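Local coordinates for protein acyl-CoA dehydrogenase (Bacillus anthracis, PDB 3OWA) that probably catalyses the FAD-dependent oxidation of acyl-CoA thioesters to enoyl-CoA products, as its family does, at residues Y270-G275 against R402-F407; E322-R327 against S362-F367; G368-D373 against I413-V418; V500-A505 against F540-A545. One frame throughout, in Å; residues are numbered along the deposited sequence. Where two conformers were deposited one is given.

The four contacts illustrate how interaction chemistry changes with place in a largely helical fold. Contacts 1, 2 and 3 lie close together in the first stretch of C-terminal-domain family sequence; contact 4 joins two helices of the second. Contact 2 is buried and contact 1 partly so, and both rest mainly on van der Waals packing. Contact 3 lies at the surface and is a pure salt bridge, although its neighbouring residues reach the FAD. Contact 4 combines a buried apolar half with a hydrogen bond to an exposed carboxylate. Contacts 2 and 3 share helix 358-383, and contacts 1 and 3 both hold residues touching the cofactor. Contact 2 meets contact 4 through Tyr504 and Ala505.

Contact 1. Residues Y270-G275 against R402-F407; sequences YKLGVG and RINRIF. With FAD (flavin-adenine dinucleotide), chain E.
Leu272, on helix 257-293, makes an apolar contact with Phe407 and a van der Waals contact with the amide of Asn404, in the turn after helix 393-401, which lines part of the FAD pocket. A chi1 of -168° swings the leucine fork across that turn: CD2 lies 3.7 Å from Phe407 CB, while CD1 stands 3.7 Å from Asn404 OD1. Leu272 and Phe407 were both modelled in two conformations, and these distances belong to one of them.

The contact belongs to the C-terminal helical domain of an acyl-CoA dehydrogenase, between its helices and the flavin. The ring of Phe407 receives Leu272 CD2 near its plane at the edge and offers another part of that edge to the isoalloxazine, with CE2 3.6 Å from FAD C6. One ring face is covered, toward the rim, by CG1 of Ile403, whose CD1 comes within 3.3 Å of the flavin methyl C8M.

Backbone bonds hold the turn in shape: Ile403 O accepts from both Ile406 N, at 2.8 Å, and Phe407 N. Lys365 NZ binds Phe407 O from helix 358-383. Arg402 and Arg405 make salt bridges to Asp377 of the second subunit, and Arg405 another to Asp373 of its own chain.

Contact 2. Residues E322-R327 against S362-F367; sequences ESSVYR and SLNKVF
Val325 and Asn364 meet where helices 305-336 and 358-383 run nearly antiparallel, their short axes 9.6 Å apart at 151°, and the pair shows how a polar side chain can take part in close helix packing. Their CA atoms come within 5.7 Å, the closest CA pair of the two segments.

The van der Waals part is carried by one valine branch. Val325 CG1 is anti to the backbone N (chi1 177°), which sets CG2 on the other branch against Asn364, 3.8 Å from its CG and 4.0 Å from its CB. The two side chains meet at a slant, and Asn364 CG also sits 3.8 Å from Val325 CA, so the asparagine lies directly against the opposing backbone. A lighter touch joins Ser324 OG to Phe367 CD2 at 4.3 Å.

Among the polar groups, the amide of Asn364 lies beside the Ser324-Val325 backbone. The hydroxyl of Ser324 is bonded back to Ala320 in its own helix.

Both helices belong to the helical C-terminal domain of the acyl-CoA dehydrogenase fold, and others enclose the pair: Val325 also packs on Val274 of helix 257-293, while Tyr504 and Ala505 of helix 490-520 cover Asn364 and Phe367.

Contact 3. Residues G368-D373 against I413-V418; sequences GSEVLD and INRLIV. With FAD (flavin-adenine dinucleotide), chain E.
A surface salt bridge between Glu370 and Arg415 spans helices 358-383 and 411-427 of the C-terminal helical domain, the second of which borders the adenine of FAD with other residues. The two backbones stand far apart, Glu370 CA and Arg415 CA being 12.4 Å from each other, so the contact depends on reach. Glu370 is extended beyond CG and Arg415 from CG to NE; they approach from opposite directions.

The guanidinium grips end-on through both terminal nitrogens. NH1 donates to Glu370 OE1 at 2.7 Å, on the syn side of that oxygen, and NH2 to Glu370 OE2 at 2.9 Å with an N-H...O angle of 148°. A weak third bond joins NH1 to OE2. The fit is not coplanar: the carboxylate and guanidinium planes are turned 50° apart. OE2 lies in the guanidinium plane, yet NH2 reaches it from 41° above the plane of the carboxylate.

On the same helix, Ile413 CD1 packs 3.8 Å from FAD C5A and Leu416 CD1 3.7 Å from FAD N1A; both side chains help line the adenine pocket while the guanidinium of Arg415 reaches helix 358-383. Leu306 of the second subunit packs on Leu416. Around the bridge, Asp498 of helix 490-520 takes Arg415 NE in a second salt bridge, and Val366 of helix 358-383, a turn before Glu370, packs on the arginine.

Contact 4. Residues V500-A505 against F540-A545; sequences VSNLYA and FNEIEA
Helices 490-520 and 526-554 run nearly antiparallel where Asn502 meets Ile543, their short axes 9.4 Å apart at 158° and the two CA atoms 7.0 Å apart. This antiparallel helix pair belongs to the second stretch of C-terminal-domain family sequence of the acyl-CoA dehydrogenase, and its interface divides into an apolar half and a polar half, running from buried Ile543 to exposed Glu542.

Ile543 fills the apolar half. Its CG1 lies beside the backbone N, anti to the carbonyl carbon, and the branch runs on toward helix 490-520: CG1 meets Asn502 CB at 3.7 Å. The terminal CD1 lies against the backbone, 3.9 Å from Leu503 N, and touches Leu503 CB more loosely at 4.4 Å. Ala467 of helix 458-482 packs on both Leu503 and Ile543.

The polar half is Asn502 with Glu542, whose side chains cross at about a right angle. Glu542 is extended beyond CG, and its CB passes 3.5 Å from Asn502 ND2. That nitrogen donates to Glu542 OE1 at 3.1 Å, with a fairly straight N-H...O angle of 160°; the oxygen lies in the amide plane and is met on its anti side, 23° out of the carboxylate plane.

Contact 1. Residues Y270-G275 against R402-F407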
# COMPACT_ATOMS: atom_id res chain seq x y z
N TYR A 270 -7.08 4.91 -19.93
CA TYR A 270 -7.43 3.50 -20.13
C TYR A 270 -6.20 2.65 -20.49
O TYR A 270 -6.15 1.47 -20.15
CB TYR A 270 -8.62 3.28 -21.09
CG TYR A 270 -8.26 3.17 -22.54
CD1 TYR A 270 -8.41 4.25 -23.40
CD2 TYR A 270 -7.79 1.96 -23.06
CE1 TYR A 270 -8.08 4.14 -24.76
CE2 TYR A 270 -7.45 1.84 -24.41
CZ TYR A 270 -7.60 2.94 -25.25
OH TYR A 270 -7.26 2.83 -26.58
N LYS A 271 -5.24 3.23 -21.19
CA LYS A 271 -4.03 2.50 -21.55
C LYS A 271 -3.25 2.10 -20.30
O LYS A 271 -2.73 0.99 -20.21
CB LYS A 271 -3.15 3.38 -22.45
CG LYS A 271 -2.76 2.72 -23.71
CD LYS A 271 -3.94 2.34 -24.53
CE LYS A 271 -3.48 1.48 -25.70
NZ LYS A 271 -2.34 2.13 -26.44
N LEU A 272 -3.16 3.02 -19.33
CA LEU A 272 -2.55 2.70 -18.05
C LEU A 272 -3.34 1.59 -17.34
O LEU A 272 -2.74 0.68 -16.77
CB LEU A 272 -2.42 3.95 -17.17
CG LEU A 272 -1.55 3.78 -15.91
CD1 LEU A 272 -0.15 3.27 -16.27
CD2 LEU A 272 -1.46 5.11 -15.16
N GLY A 273 -4.67 1.66 -17.40
CA GLY A 273 -5.52 0.57 -16.90
C GLY A 273 -5.14 -0.77 -17.49
O GLY A 273 -4.92 -1.75 -16.76
N VAL A 274 -5.02 -0.84 -18.81
CA VAL A 274 -4.62 -2.09 -19.46
C VAL A 274 -3.24 -2.52 -18.92
O VAL A 274 -3.00 -3.68 -18.63
CB VAL A 274 -4.54 -1.88 -21.01
CG1 VAL A 274 -4.02 -3.12 -21.71
CG2 VAL A 274 -5.91 -1.56 -21.59
N GLY A 275 -2.30 -1.58 -18.85
CA GLY A 275 -0.95 -1.89 -18.36
C GLY A 275 -0.98 -2.46 -16.94
O GLY A 275 -0.29 -3.46 -16.64
N ARG A 402 4.04 2.23 -7.78
CA ARG A 402 3.55 3.35 -6.90
C ARG A 402 3.16 4.62 -7.71
O ARG A 402 2.20 5.40 -7.33
CB ARG A 402 4.60 3.61 -5.80
CG ARG A 402 4.18 4.72 -4.76
CD ARG A 402 2.83 4.21 -4.11
NE ARG A 402 2.16 5.17 -3.25
CZ ARG A 402 1.37 6.17 -3.66
NH1 ARG A 402 1.12 6.39 -4.94
NH2 ARG A 402 0.79 6.95 -2.76
N ILE A 403 3.83 4.82 -8.83
CA ILE A 403 3.65 6.04 -9.63
C ILE A 403 2.33 5.95 -10.40
O ILE A 403 1.76 6.99 -10.79
CB ILE A 403 4.89 6.35 -10.56
CG1 ILE A 403 4.81 7.71 -11.29
CG2 ILE A 403 5.05 5.26 -11.63
CD1 ILE A 403 4.73 8.90 -10.38
N ASN A 404 1.78 4.75 -10.59
CA ASN A 404 0.60 4.67 -11.43
C ASN A 404 -0.58 5.38 -10.78
O ASN A 404 -1.51 5.77 -11.49
CB ASN A 404 0.18 3.25 -11.73
CG ASN A 404 1.25 2.47 -12.45
OD1 ASN A 404 1.97 3.04 -13.25
ND2 ASN A 404 1.41 1.18 -12.12
N ARG A 405 -0.56 5.55 -9.45
CA ARG A 405 -1.70 6.23 -8.78
C ARG A 405 -1.57 7.73 -8.87
O ARG A 405 -2.42 8.50 -8.36
CB ARG A 405 -1.84 5.73 -7.33
CG ARG A 405 -2.15 4.23 -7.24
CD ARG A 405 -1.82 3.60 -5.89
NE ARG A 405 -2.33 4.49 -4.83
CZ ARG A 405 -1.89 4.49 -3.59
NH1 ARG A 405 -0.91 3.64 -3.23
NH2 ARG A 405 -2.40 5.37 -2.72
N ILE A 406 -0.50 8.17 -9.53
CA ILE A 406 -0.20 9.58 -9.63
C ILE A 406 -0.26 10.04 -11.08
O ILE A 406 -0.81 11.11 -11.37
CB ILE A 406 1.15 9.90 -8.95
CG1 ILE A 406 1.00 9.86 -7.43
CG2 ILE A 406 1.68 11.28 -9.38
CD1 ILE A 406 2.27 9.46 -6.76
N PHE A 407 0.20 9.16 -11.98
CA PHE A 407 0.13 9.31 -13.45
C PHE A 407 -1.22 9.59 -14.00
O PHE A 407 -2.23 9.12 -13.44
CB PHE A 407 0.56 8.01 -14.13
CG PHE A 407 2.05 7.88 -14.35
CD1 PHE A 407 2.58 6.64 -14.72
CD2 PHE A 407 2.89 8.99 -14.27
CE1 PHE A 407 3.98 6.50 -14.96
CE2 PHE A 407 4.28 8.86 -14.53
CZ PHE A 407 4.81 7.62 -14.86
PA FAD E . 0.19 17.96 -7.50
O1A FAD E . 1.02 19.02 -6.83
O2A FAD E . -0.65 18.41 -8.65
O5B FAD E . -0.71 17.20 -6.45
C5B FAD E . -0.31 16.95 -5.13
C4B FAD E . -1.45 16.33 -4.33
O4B FAD E . -2.56 17.24 -4.24
C3B FAD E . -1.95 15.05 -4.99
O3B FAD E . -2.39 14.10 -4.03
C2B FAD E . -3.17 15.55 -5.72
O2B FAD E . -4.11 14.55 -5.94
C1B FAD E . -3.70 16.59 -4.76
N9A FAD E . -4.55 17.56 -5.45
C8A FAD E . -4.21 18.38 -6.49
N7A FAD E . -5.28 19.12 -6.84
C5A FAD E . -6.30 18.80 -6.02
C6A FAD E . -7.63 19.27 -5.92
N6A FAD E . -8.08 20.28 -6.68
N1A FAD E . -8.44 18.71 -4.97
C2A FAD E . -7.97 17.73 -4.11
N3A FAD E . -6.64 17.30 -4.18
C4A FAD E . -5.83 17.81 -5.13
N1 FAD E . 3.89 14.75 -17.30
C2 FAD E . 3.91 14.92 -18.67
O2 FAD E . 3.24 15.79 -19.19
N3 FAD E . 4.68 14.12 -19.50
C4 FAD E . 5.47 13.14 -18.98
O4 FAD E . 6.13 12.45 -19.78
C4X FAD E . 5.46 12.95 -17.60
N5 FAD E . 6.28 11.99 -17.05
C5X FAD E . 6.33 11.82 -15.67
C6 FAD E . 7.18 10.84 -15.15
C7 FAD E . 7.26 10.68 -13.77
C7M FAD E . 8.19 9.63 -13.20
C8 FAD E . 6.49 11.52 -12.95
C8M FAD E . 6.49 11.43 -11.45
C9 FAD E . 5.61 12.46 -13.48
C9A FAD E . 5.52 12.63 -14.84
N10 FAD E . 4.65 13.57 -15.37
C10 FAD E . 4.66 13.76 -16.75
C1' FAD E . 3.85 14.50 -14.48
C2' FAD E . 2.79 13.80 -13.62
O2' FAD E . 1.84 13.02 -14.31
C3' FAD E . 2.31 14.75 -12.33
O3' FAD E . 3.10 14.25 -11.31
C4' FAD E . 1.03 14.69 -12.02
O4' FAD E . 0.32 15.09 -13.20
C5' FAD E . 0.51 15.35 -10.74
O5' FAD E . 1.23 16.54 -10.55
P FAD E . 2.10 16.86 -9.27
O1P FAD E . 3.10 15.72 -9.16
O2P FAD E . 2.72 18.22 -9.41
O3P FAD E . 1.14 16.74 -8.01

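Contact 2. Residues E322-R327 against S362-F367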
# COMPACT_ATOMS: atom_id res chain seq x y z
N GLU A 322 -9.48 -6.74 -15.25
CA GLU A 322 -9.35 -7.16 -16.63
C GLU A 322 -10.71 -7.05 -17.36
O GLU A 322 -10.77 -6.54 -18.48
CB GLU A 322 -8.85 -8.60 -16.72
CG GLU A 322 -8.71 -9.11 -18.14
CD GLU A 322 -8.47 -10.61 -18.21
OE1 GLU A 322 -9.09 -11.40 -17.43
OE2 GLU A 322 -7.65 -11.00 -19.07
N SER A 323 -11.78 -7.52 -16.71
CA SER A 323 -13.11 -7.44 -17.30
C SER A 323 -13.53 -5.99 -17.58
O SER A 323 -14.02 -5.68 -18.67
CB SER A 323 -14.17 -8.12 -16.44
OG SER A 323 -13.76 -9.43 -16.06
N SER A 324 -13.37 -5.11 -16.61
CA SER A 324 -13.85 -3.76 -16.81
C SER A 324 -12.99 -2.93 -17.79
O SER A 324 -13.50 -2.06 -18.51
CB SER A 324 -14.05 -3.04 -15.45
OG SER A 324 -12.83 -2.93 -14.76
N VAL A 325 -11.68 -3.21 -17.85
CA VAL A 325 -10.80 -2.50 -18.79
C VAL A 325 -11.12 -2.87 -20.25
O VAL A 325 -11.22 -1.99 -21.11
CB VAL A 325 -9.28 -2.69 -18.47
CG1 VAL A 325 -8.43 -2.00 -19.48
CG2 VAL A 325 -8.95 -2.07 -17.11
N TYR A 326 -11.24 -4.17 -20.55
CA TYR A 326 -11.51 -4.59 -21.92
C TYR A 326 -12.94 -4.27 -22.37
O TYR A 326 -13.17 -4.09 -23.55
CB TYR A 326 -11.17 -6.07 -22.16
CG TYR A 326 -9.68 -6.23 -22.40
CD1 TYR A 326 -8.82 -6.65 -21.37
CD2 TYR A 326 -9.13 -5.88 -23.63
CE1 TYR A 326 -7.43 -6.75 -21.61
CE2 TYR A 326 -7.77 -5.98 -23.88
CZ TYR A 326 -6.93 -6.41 -22.86
OH TYR A 326 -5.59 -6.50 -23.11
N ARG A 327 -13.84 -4.16 -21.41
CA ARG A 327 -15.16 -3.62 -21.66
C ARG A 327 -15.02 -2.22 -22.23
O ARG A 327 -15.63 -1.90 -23.23
CB ARG A 327 -15.98 -3.58 -20.37
CG ARG A 327 -17.34 -2.90 -20.51
CD ARG A 327 -18.18 -3.09 -19.27
NE ARG A 327 -19.51 -2.51 -19.38
CZ ARG A 327 -20.41 -2.48 -18.40
NH1 ARG A 327 -20.13 -2.99 -17.20
NH2 ARG A 327 -21.59 -1.92 -18.62
N SER A 362 -11.54 6.90 -16.70
CA SER A 362 -11.09 7.33 -15.37
C SER A 362 -11.29 6.22 -14.34
O SER A 362 -10.40 5.96 -13.52
CB SER A 362 -11.84 8.60 -14.92
OG SER A 362 -11.13 9.75 -15.34
N LEU A 363 -12.44 5.54 -14.40
CA LEU A 363 -12.65 4.38 -13.53
C LEU A 363 -11.59 3.30 -13.70
O LEU A 363 -11.14 2.74 -12.71
CB LEU A 363 -14.05 3.76 -13.69
CG LEU A 363 -15.28 4.67 -13.53
CD1 LEU A 363 -16.55 3.89 -13.85
CD2 LEU A 363 -15.33 5.35 -12.15
N ASN A 364 -11.26 2.96 -14.94
CA ASN A 364 -10.27 1.93 -15.24
C ASN A 364 -8.92 2.32 -14.69
O ASN A 364 -8.21 1.51 -14.10
CB ASN A 364 -10.10 1.76 -16.75
CG ASN A 364 -11.25 0.99 -17.41
OD1 ASN A 364 -12.08 0.33 -16.76
ND2 ASN A 364 -11.28 1.07 -18.72
N LYS A 365 -8.57 3.59 -14.86
CA LYS A 365 -7.30 4.04 -14.40
C LYS A 365 -7.15 3.92 -12.87
O LYS A 365 -6.14 3.40 -12.38
CB LYS A 365 -7.03 5.47 -14.87
CG LYS A 365 -5.59 5.94 -14.64
CD LYS A 365 -5.42 6.66 -13.33
CE LYS A 365 -3.97 6.87 -13.05
NZ LYS A 365 -3.71 7.71 -11.83
N VAL A 366 -8.16 4.39 -12.13
CA VAL A 366 -8.11 4.34 -10.69
C VAL A 366 -8.24 2.90 -10.23
O VAL A 366 -7.49 2.43 -9.35
CB VAL A 366 -9.26 5.17 -10.02
CG1 VAL A 366 -9.23 4.95 -8.48
CG2 VAL A 366 -9.14 6.64 -10.37
N PHE A 367 -9.18 2.17 -10.82
CA PHE A 367 -9.41 0.81 -10.33
C PHE A 367 -8.22 -0.08 -10.64
O PHE A 367 -7.77 -0.82 -9.78
CB PHE A 367 -10.67 0.22 -10.96
CG PHE A 367 -11.10 -1.08 -10.37
CD1 PHE A 367 -11.88 -1.10 -9.22
CD2 PHE A 367 -10.79 -2.28 -10.99
CE1 PHE A 367 -12.31 -2.31 -8.67
CE2 PHE A 367 -11.19 -3.50 -10.44
CZ PHE A 367 -11.96 -3.52 -9.29

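Contact 3. Residues G368-D373 against I413-V418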
# COMPACT_ATOMS: atom_id res chain seq x y z
N GLY A 368 -7.69 0.01 -11.86
CA GLY A 368 -6.52 -0.79 -12.25
C GLY A 368 -5.28 -0.47 -11.42
O GLY A 368 -4.57 -1.37 -10.96
N SER A 369 -5.00 0.81 -11.23
CA SER A 369 -3.80 1.15 -10.47
C SER A 369 -3.90 0.68 -9.01
O SER A 369 -2.91 0.26 -8.42
CB SER A 369 -3.54 2.66 -10.57
OG SER A 369 -4.63 3.42 -10.01
N GLU A 370 -5.10 0.74 -8.42
CA GLU A 370 -5.31 0.26 -7.03
C GLU A 370 -5.32 -1.25 -6.88
O GLU A 370 -4.84 -1.79 -5.89
CB GLU A 370 -6.60 0.86 -6.41
CG GLU A 370 -6.41 2.35 -6.29
CD GLU A 370 -7.46 3.03 -5.41
OE1 GLU A 370 -8.59 2.50 -5.28
OE2 GLU A 370 -7.15 4.12 -4.86
N VAL A 371 -5.86 -1.95 -7.85
CA VAL A 371 -5.76 -3.39 -7.83
C VAL A 371 -4.29 -3.83 -7.97
O VAL A 371 -3.85 -4.74 -7.28
CB VAL A 371 -6.61 -4.00 -9.04
CG1 VAL A 371 -6.20 -5.42 -9.31
CG2 VAL A 371 -8.12 -3.95 -8.69
N LEU A 372 -3.52 -3.16 -8.84
CA LEU A 372 -2.11 -3.53 -9.00
C LEU A 372 -1.38 -3.20 -7.69
O LEU A 372 -0.57 -4.00 -7.20
CB LEU A 372 -1.45 -2.76 -10.14
CG LEU A 372 0.07 -2.98 -10.29
CD1 LEU A 372 0.39 -4.44 -10.48
CD2 LEU A 372 0.70 -2.06 -11.37
N ASP A 373 -1.69 -2.04 -7.11
CA ASP A 373 -1.05 -1.66 -5.82
C ASP A 373 -1.23 -2.81 -4.78
O ASP A 373 -0.29 -3.18 -4.04
CB ASP A 373 -1.73 -0.37 -5.34
CG ASP A 373 -1.19 0.14 -4.02
OD1 ASP A 373 -0.29 1.01 -4.01
OD2 ASP A 373 -1.65 -0.33 -2.96
N ILE A 413 -7.84 13.25 -8.39
CA ILE A 413 -8.43 14.09 -9.41
C ILE A 413 -9.38 13.25 -10.28
O ILE A 413 -10.51 13.68 -10.59
CB ILE A 413 -7.33 14.79 -10.27
CG1 ILE A 413 -6.65 15.91 -9.46
CG2 ILE A 413 -7.90 15.29 -11.61
CD1 ILE A 413 -7.53 17.12 -9.16
N ASN A 414 -8.92 12.06 -10.67
CA ASN A 414 -9.74 11.11 -11.41
C ASN A 414 -11.05 10.76 -10.71
O ASN A 414 -12.06 10.58 -11.38
CB ASN A 414 -8.97 9.83 -11.68
CG ASN A 414 -8.14 9.90 -12.94
OD1 ASN A 414 -6.95 10.14 -12.90
ND2 ASN A 414 -8.78 9.69 -14.07
N ARG A 415 -11.03 10.65 -9.38
CA ARG A 415 -12.23 10.42 -8.61
C ARG A 415 -13.14 11.64 -8.58
O ARG A 415 -14.35 11.51 -8.75
CB ARG A 415 -11.92 10.00 -7.16
CG ARG A 415 -11.51 8.51 -7.04
CD ARG A 415 -10.95 8.22 -5.63
NE ARG A 415 -11.01 6.79 -5.34
CZ ARG A 415 -9.95 6.02 -5.10
NH1 ARG A 415 -10.12 4.72 -4.84
NH2 ARG A 415 -8.72 6.54 -5.10
N LEU A 416 -12.56 12.82 -8.36
CA LEU A 416 -13.33 14.04 -8.23
C LEU A 416 -14.10 14.42 -9.50
O LEU A 416 -15.15 15.03 -9.42
CB LEU A 416 -12.44 15.21 -7.84
CG LEU A 416 -11.86 15.17 -6.44
CD1 LEU A 416 -10.83 16.27 -6.36
CD2 LEU A 416 -12.99 15.40 -5.42
N ILE A 417 -13.59 14.03 -10.65
CA ILE A 417 -14.25 14.42 -11.89
C ILE A 417 -15.40 13.50 -12.28
O ILE A 417 -16.26 13.92 -13.07
CB ILE A 417 -13.26 14.56 -13.07
CG1 ILE A 417 -12.60 13.21 -13.41
CG2 ILE A 417 -12.22 15.65 -12.75
CD1 ILE A 417 -11.46 13.36 -14.41
N VAL A 418 -15.43 12.28 -11.75
CA VAL A 418 -16.50 11.35 -12.09
C VAL A 418 -17.96 11.86 -11.82
O VAL A 418 -18.80 11.85 -12.74
CB VAL A 418 -16.23 9.91 -11.53
CG1 VAL A 418 -17.52 9.06 -11.57
CG2 VAL A 418 -15.13 9.23 -12.33
PA FAD E . 0.19 17.96 -7.50
O1A FAD E . 1.02 19.02 -6.83
O2A FAD E . -0.65 18.41 -8.65
O5B FAD E . -0.71 17.20 -6.45
C5B FAD E . -0.31 16.95 -5.13
C4B FAD E . -1.45 16.33 -4.33
O4B FAD E . -2.56 17.24 -4.24
C3B FAD E . -1.95 15.05 -4.99
O3B FAD E . -2.39 14.10 -4.03
C2B FAD E . -3.17 15.55 -5.72
O2B FAD E . -4.11 14.55 -5.94
C1B FAD E . -3.70 16.59 -4.76
N9A FAD E . -4.55 17.56 -5.45
C8A FAD E . -4.21 18.38 -6.49
N7A FAD E . -5.28 19.12 -6.84
C5A FAD E . -6.30 18.80 -6.02
C6A FAD E . -7.63 19.27 -5.92
N6A FAD E . -8.08 20.28 -6.68
N1A FAD E . -8.44 18.71 -4.97
C2A FAD E . -7.97 17.73 -4.11
N3A FAD E . -6.64 17.30 -4.18
C4A FAD E . -5.83 17.81 -5.13
N1 FAD E . 3.89 14.75 -17.30
C2 FAD E . 3.91 14.92 -18.67
O2 FAD E . 3.24 15.79 -19.19
N3 FAD E . 4.68 14.12 -19.50
C4 FAD E . 5.47 13.14 -18.98
O4 FAD E . 6.13 12.45 -19.78
C4X FAD E . 5.46 12.95 -17.60
N5 FAD E . 6.28 11.99 -17.05
C5X FAD E . 6.33 11.82 -15.67
C6 FAD E . 7.18 10.84 -15.15
C7 FAD E . 7.26 10.68 -13.77
C7M FAD E . 8.19 9.63 -13.20
C8 FAD E . 6.49 11.52 -12.95
C8M FAD E . 6.49 11.43 -11.45
C9 FAD E . 5.61 12.46 -13.48
C9A FAD E . 5.52 12.63 -14.84
N10 FAD E . 4.65 13.57 -15.37
C10 FAD E . 4.66 13.76 -16.75
C1' FAD E . 3.85 14.50 -14.48
C2' FAD E . 2.79 13.80 -13.62
O2' FAD E . 1.84 13.02 -14.31
C3' FAD E . 2.31 14.75 -12.33
O3' FAD E . 3.10 14.25 -11.31
C4' FAD E . 1.03 14.69 -12.02
O4' FAD E . 0.32 15.09 -13.20
C5' FAD E . 0.51 15.35 -10.74
O5' FAD E . 1.23 16.54 -10.55
P FAD E . 2.10 16.86 -9.27
O1P FAD E . 3.10 15.72 -9.16
O2P FAD E . 2.72 18.22 -9.41
O3P FAD E . 1.14 16.74 -8.01

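Contact 4. Residues V500-A505 against F540-A545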
# COMPACT_ATOMS: atom_id res chain seq x y z
N VAL A 500 -19.46 4.32 -7.95
CA VAL A 500 -19.61 4.11 -9.38
C VAL A 500 -18.50 3.16 -9.86
O VAL A 500 -18.74 2.27 -10.70
CB VAL A 500 -19.53 5.46 -10.15
CG1 VAL A 500 -19.54 5.23 -11.67
CG2 VAL A 500 -20.68 6.41 -9.69
N SER A 501 -17.30 3.33 -9.31
CA SER A 501 -16.18 2.50 -9.73
C SER A 501 -16.45 1.03 -9.35
O SER A 501 -16.31 0.13 -10.18
CB SER A 501 -14.89 2.97 -9.09
OG SER A 501 -13.86 2.10 -9.51
N ASN A 502 -16.85 0.79 -8.11
CA ASN A 502 -17.16 -0.58 -7.69
C ASN A 502 -18.28 -1.18 -8.50
O ASN A 502 -18.20 -2.33 -8.89
CB ASN A 502 -17.50 -0.63 -6.20
CG ASN A 502 -16.26 -0.76 -5.33
OD1 ASN A 502 -15.15 -0.99 -5.83
ND2 ASN A 502 -16.44 -0.61 -4.05
N LEU A 503 -19.30 -0.38 -8.77
CA LEU A 503 -20.41 -0.83 -9.61
C LEU A 503 -19.99 -1.28 -11.04
O LEU A 503 -20.40 -2.35 -11.52
CB LEU A 503 -21.51 0.25 -9.64
CG LEU A 503 -22.48 0.08 -10.79
CD1 LEU A 503 -23.52 -0.93 -10.37
CD2 LEU A 503 -23.08 1.42 -11.21
N TYR A 504 -19.17 -0.47 -11.69
CA TYR A 504 -18.63 -0.77 -13.02
C TYR A 504 -17.80 -2.06 -13.04
O TYR A 504 -17.93 -2.89 -13.95
CB TYR A 504 -17.80 0.42 -13.56
CG TYR A 504 -17.41 0.32 -15.02
CD1 TYR A 504 -18.39 0.15 -16.01
CD2 TYR A 504 -16.08 0.40 -15.41
CE1 TYR A 504 -18.05 0.06 -17.36
CE2 TYR A 504 -15.72 0.32 -16.76
CZ TYR A 504 -16.72 0.15 -17.73
OH TYR A 504 -16.37 0.06 -19.06
N ALA A 505 -16.94 -2.24 -12.05
CA ALA A 505 -16.17 -3.47 -11.97
C ALA A 505 -17.07 -4.70 -11.71
O ALA A 505 -16.89 -5.76 -12.34
CB ALA A 505 -15.10 -3.34 -10.89
N PHE A 540 -19.69 -4.87 -3.01
CA PHE A 540 -21.02 -4.41 -2.58
C PHE A 540 -21.03 -3.94 -1.13
O PHE A 540 -21.65 -2.93 -0.81
CB PHE A 540 -22.06 -5.50 -2.77
CG PHE A 540 -23.47 -4.99 -2.62
CD1 PHE A 540 -24.08 -4.27 -3.65
CD2 PHE A 540 -24.18 -5.23 -1.44
CE1 PHE A 540 -25.41 -3.81 -3.52
CE2 PHE A 540 -25.51 -4.76 -1.30
CZ PHE A 540 -26.12 -4.06 -2.33
N ASN A 541 -20.34 -4.70 -0.26
CA ASN A 541 -20.03 -4.25 1.10
C ASN A 541 -19.39 -2.85 1.15
O ASN A 541 -19.88 -1.97 1.88
CB ASN A 541 -19.19 -5.31 1.86
CG ASN A 541 -20.03 -6.57 2.23
OD1 ASN A 541 -21.26 -6.55 2.16
ND2 ASN A 541 -19.34 -7.64 2.63
N GLU A 542 -18.34 -2.61 0.36
CA GLU A 542 -17.77 -1.26 0.27
C GLU A 542 -18.77 -0.18 -0.20
O GLU A 542 -18.79 0.93 0.34
CB GLU A 542 -16.54 -1.22 -0.65
CG GLU A 542 -15.46 -2.20 -0.20
CD GLU A 542 -14.23 -2.23 -1.09
OE1 GLU A 542 -14.22 -1.52 -2.12
OE2 GLU A 542 -13.27 -2.98 -0.74
N ILE A 543 -19.57 -0.52 -1.23
CA ILE A 543 -20.61 0.39 -1.72
C ILE A 543 -21.54 0.83 -0.60
O ILE A 543 -21.80 2.02 -0.43
CB ILE A 543 -21.41 -0.24 -2.88
CG1 ILE A 543 -20.56 -0.20 -4.15
CG2 ILE A 543 -22.77 0.51 -3.09
CD1 ILE A 543 -21.18 -0.92 -5.37
N GLU A 544 -22.01 -0.15 0.17
CA GLU A 544 -22.88 0.10 1.32
C GLU A 544 -22.24 1.05 2.32
O GLU A 544 -22.90 1.97 2.79
CB GLU A 544 -23.25 -1.20 2.03
CG GLU A 544 -24.20 -0.98 3.22
CD GLU A 544 -24.71 -2.29 3.84
OE1 GLU A 544 -24.46 -3.38 3.28
OE2 GLU A 544 -25.37 -2.22 4.91
N ALA A 545 -20.98 0.82 2.66
CA ALA A 545 -20.27 1.72 3.59
C ALA A 545 -20.07 3.13 3.03
O ALA A 545 -20.15 4.10 3.79
CB ALA A 545 -18.93 1.13 4.03